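Local atomic coordinates of RE68036p (Drosophila melanogaster, PDB entry 1SQH), a protein that is of unknown function but may transfer acyl groups to glycine as an N-acyltransferase. Residues Val83-Asp88 and Gln114-Thr119. Numbering follows the deposited sequence.
Sequences VSLHRD and QLIEWT
Arg87 and Glu117 form an end-on, two-pronged salt bridge that ties strand 82-87 of the large mixed sheet in this acetyltransferase-like fold to the loop between helix 104-112 and strand 123-128. The shorter prong runs from Arg87 NH2 to Glu117 OE1 at 2.6 Å, with the acceptor in the guanidinium plane; the other, from Arg87 NH1 to Glu117 OE2, is 3.2 Å long and more bent, with an N-H...O angle of 136°. Both nitrogens approach from above the carboxylate plane, and the two flat groups are turned 36° against each other. Arg87 kinks at chi2 (119°) and again one bond later, which swings the guanidinium over to the loop, while Glu117 stays straight past CG to meet it.

Next to this bridge the contact is apolar. Leu85 CD1 rests on Leu115 CB at 3.8 Å, the two leucines roughly perpendicular, while CD2 of Leu85 faces Ile116 CG1 at 4.4 Å. Further out, Tyr69 of strand 67-71 touches both leucines, and Leu110 of helix 104-112 packs on Ile116. Gln91 secures the loop backbone, NE2 donating to Leu115 O and OE1 accepting from Glu117 N; Glu117 itself centres an inverse gamma turn, spanned by a weak 3.2 Å hydrogen bond from Trp118 N to Ile116 O.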
ATOM      1  N   VAL A  83       7.057  -8.060  11.410  1.00 21.32           N
ATOM      2  CA  VAL A  83       6.204  -8.774  10.485  1.00 23.37           C
ATOM      3  C   VAL A  83       4.832  -8.246  10.817  1.00 22.33           C
ATOM      4  O   VAL A  83       4.437  -8.222  11.991  1.00 23.28           O
ATOM      5  CB  VAL A  83       6.223 -10.327  10.708  1.00 23.81           C
ATOM      6  CG1 VAL A  83       5.212 -10.998   9.779  1.00 23.61           C
ATOM      7  CG2 VAL A  83       7.619 -10.889  10.450  1.00 21.90           C
ATOM      8  N   SER A  84       4.123  -7.792   9.791  1.00 20.45           N
ATOM      9  CA  SER A  84       2.770  -7.287   9.973  1.00 22.45           C
ATOM     10  C   SER A  84       1.798  -8.229   9.272  1.00 22.05           C
ATOM     11  O   SER A  84       2.141  -8.872   8.270  1.00 22.41           O
ATOM     12  CB  SER A  84       2.637  -5.877   9.396  1.00 19.69           C
ATOM     13  OG  SER A  84       3.092  -5.842   8.062  1.00 20.69           O
ATOM     14  N   LEU A  85       0.595  -8.325   9.828  1.00 21.50           N
ATOM     15  CA  LEU A  85      -0.448  -9.163   9.269  1.00 20.80           C
ATOM     16  C   LEU A  85      -1.670  -8.289   9.029  1.00 19.55           C
ATOM     17  O   LEU A  85      -2.107  -7.561   9.930  1.00 17.95           O
ATOM     18  CB  LEU A  85      -0.777 -10.305  10.230  1.00 20.87           C
ATOM     19  CG  LEU A  85       0.312 -11.377  10.393  1.00 20.53           C
ATOM     20  CD1 LEU A  85      -0.168 -12.440  11.391  1.00 21.40           C
ATOM     21  CD2 LEU A  85       0.611 -12.021   9.053  1.00 20.06           C
ATOM     22  N   HIS A  86      -2.186  -8.355   7.803  1.00 19.98           N
ATOM     23  CA  HIS A  86      -3.349  -7.584   7.359  1.00 21.52           C
ATOM     24  C   HIS A  86      -4.458  -8.499   6.837  1.00 22.11           C
ATOM     25  O   HIS A  86      -4.196  -9.562   6.264  1.00 21.97           O
ATOM     26  CB  HIS A  86      -2.912  -6.591   6.266  1.00 21.62           C
ATOM     27  CG  HIS A  86      -4.044  -5.867   5.596  1.00 22.97           C
ATOM     28  ND1 HIS A  86      -4.743  -6.401   4.531  1.00 21.39           N
ATOM     29  CD2 HIS A  86      -4.581  -4.643   5.821  1.00 21.94           C
ATOM     30  CE1 HIS A  86      -5.657  -5.533   4.130  1.00 22.34           C
ATOM     31  NE2 HIS A  86      -5.580  -4.458   4.896  1.00 22.11           N
ATOM     32  N   ARG A  87      -5.702  -8.081   7.027  1.00 23.97           N
ATOM     33  CA  ARG A  87      -6.828  -8.881   6.579  1.00 26.79           C
ATOM     34  C   ARG A  87      -7.867  -8.103   5.772  1.00 27.82           C
ATOM     35  O   ARG A  87      -8.277  -7.004   6.158  1.00 30.11           O
ATOM     36  CB  ARG A  87      -7.519  -9.520   7.788  1.00 27.16           C
ATOM     37  CG  ARG A  87      -8.618 -10.516   7.435  1.00 29.44           C
ATOM     38  CD  ARG A  87      -8.257 -11.890   7.974  1.00 28.88           C
ATOM     39  NE  ARG A  87      -7.808 -12.822   6.946  1.00 27.85           N
ATOM     40  CZ  ARG A  87      -6.902 -13.776   7.158  1.00 29.70           C
ATOM     41  NH1 ARG A  87      -6.344 -13.910   8.354  1.00 29.37           N
ATOM     42  NH2 ARG A  87      -6.566 -14.610   6.184  1.00 30.65           N
ATOM     43  N   ASP A  88      -8.266  -8.680   4.643  1.00 27.65           N
ATOM     44  CA  ASP A  88      -9.309  -8.123   3.790  1.00 29.39           C
ATOM     45  C   ASP A  88      -9.990  -9.329   3.130  1.00 29.66           C
ATOM     46  O   ASP A  88     -10.927  -9.893   3.687  1.00 30.08           O
ATOM     47  CB  ASP A  88      -8.741  -7.180   2.726  1.00 29.90           C
ATOM     48  CG  ASP A  88      -9.839  -6.438   1.983  1.00 29.58           C
ATOM     49  OD1 ASP A  88     -11.019  -6.731   2.269  1.00 31.37           O
ATOM     50  OD2 ASP A  88      -9.543  -5.574   1.127  1.00 29.72           O
ATOM     51  N   GLN A 114       3.372 -19.698  12.855  1.00 35.07           N
ATOM     52  CA  GLN A 114       2.239 -20.436  12.316  1.00 37.53           C
ATOM     53  C   GLN A 114       1.079 -19.462  12.159  1.00 36.06           C
ATOM     54  O   GLN A 114      -0.072 -19.872  12.039  1.00 36.15           O
ATOM     55  CB  GLN A 114       1.833 -21.566  13.262  1.00 40.57           C
ATOM     56  CG  GLN A 114       2.954 -22.534  13.588  1.00 45.62           C
ATOM     57  CD  GLN A 114       2.488 -23.650  14.489  1.00 49.24           C
ATOM     58  OE1 GLN A 114       2.001 -23.407  15.600  1.00 49.07           O
ATOM     59  NE2 GLN A 114       2.628 -24.888  14.018  1.00 51.16           N
ATOM     60  N   LEU A 115       1.388 -18.168  12.174  1.00 34.60           N
ATOM     61  CA  LEU A 115       0.348 -17.157  12.028  1.00 33.14           C
ATOM     62  C   LEU A 115       0.128 -16.811  10.557  1.00 32.56           C
ATOM     63  O   LEU A 115      -0.862 -16.163  10.213  1.00 32.46           O
ATOM     64  CB  LEU A 115       0.718 -15.889  12.803  1.00 32.50           C
ATOM     65  CG  LEU A 115       1.100 -16.036  14.279  1.00 30.88           C
ATOM     66  CD1 LEU A 115       1.243 -14.645  14.897  1.00 30.93           C
ATOM     67  CD2 LEU A 115       0.046 -16.832  15.023  1.00 31.54           C
ATOM     68  N   ILE A 116       1.050 -17.250   9.702  1.00 31.01           N
ATOM     69  CA  ILE A 116       0.984 -16.984   8.268  1.00 31.54           C
ATOM     70  C   ILE A 116       0.271 -18.111   7.525  1.00 33.21           C
ATOM     71  O   ILE A 116       0.550 -19.290   7.743  1.00 34.36           O
ATOM     72  CB  ILE A 116       2.400 -16.805   7.675  1.00 31.16           C
ATOM     73  CG1 ILE A 116       3.064 -15.564   8.276  1.00 30.72           C
ATOM     74  CG2 ILE A 116       2.319 -16.678   6.176  1.00 29.37           C
ATOM     75  CD1 ILE A 116       4.471 -15.314   7.783  1.00 29.99           C
ATOM     76  N   GLU A 117      -0.644 -17.743   6.638  1.00 32.81           N
ATOM     77  CA  GLU A 117      -1.420 -18.721   5.884  1.00 32.29           C
ATOM     78  C   GLU A 117      -0.776 -19.072   4.540  1.00 31.77           C
ATOM     79  O   GLU A 117      -1.293 -18.744   3.472  1.00 30.93           O
ATOM     80  CB  GLU A 117      -2.840 -18.176   5.712  1.00 31.19           C
ATOM     81  CG  GLU A 117      -3.380 -17.619   7.027  1.00 31.52           C
ATOM     82  CD  GLU A 117      -4.780 -17.059   6.918  1.00 33.11           C
ATOM     83  OE1 GLU A 117      -5.203 -16.741   5.787  1.00 36.31           O
ATOM     84  OE2 GLU A 117      -5.453 -16.915   7.964  1.00 32.59           O
ATOM     85  N   TRP A 118       0.363 -19.755   4.620  1.00 32.15           N
ATOM     86  CA  TRP A 118       1.131 -20.175   3.451  1.00 34.50           C
ATOM     87  C   TRP A 118       0.314 -20.961   2.451  1.00 35.19           C
ATOM     88  O   TRP A 118       0.575 -20.917   1.252  1.00 35.68           O
ATOM     89  CB  TRP A 118       2.304 -21.068   3.869  1.00 36.09           C
ATOM     90  CG  TRP A 118       3.270 -20.439   4.811  1.00 37.80           C
ATOM     91  CD1 TRP A 118       3.415 -20.707   6.136  1.00 38.36           C
ATOM     92  CD2 TRP A 118       4.241 -19.440   4.493  1.00 38.63           C
ATOM     93  NE1 TRP A 118       4.421 -19.939   6.668  1.00 38.34           N
ATOM     94  CE2 TRP A 118       4.944 -19.151   5.680  1.00 37.84           C
ATOM     95  CE3 TRP A 118       4.584 -18.757   3.316  1.00 38.80           C
ATOM     96  CZ2 TRP A 118       5.975 -18.209   5.728  1.00 38.14           C
ATOM     97  CZ3 TRP A 118       5.610 -17.819   3.362  1.00 38.40           C
ATOM     98  CH2 TRP A 118       6.292 -17.556   4.564  1.00 38.21           C
ATOM     99  N   THR A 119      -0.663 -21.698   2.963  1.00 36.28           N
ATOM    100  CA  THR A 119      -1.508 -22.558   2.152  1.00 37.39           C
ATOM    101  C   THR A 119      -2.872 -21.984   1.796  1.00 37.54           C
ATOM    102  O   THR A 119      -3.585 -22.536   0.951  1.00 37.71           O
ATOM    103  CB  THR A 119      -1.695 -23.901   2.886  1.00 38.13           C
ATOM    104  OG1 THR A 119      -0.494 -24.674   2.762  1.00 38.51           O
ATOM    105  CG2 THR A 119      -2.884 -24.676   2.341  1.00 40.13           C
TER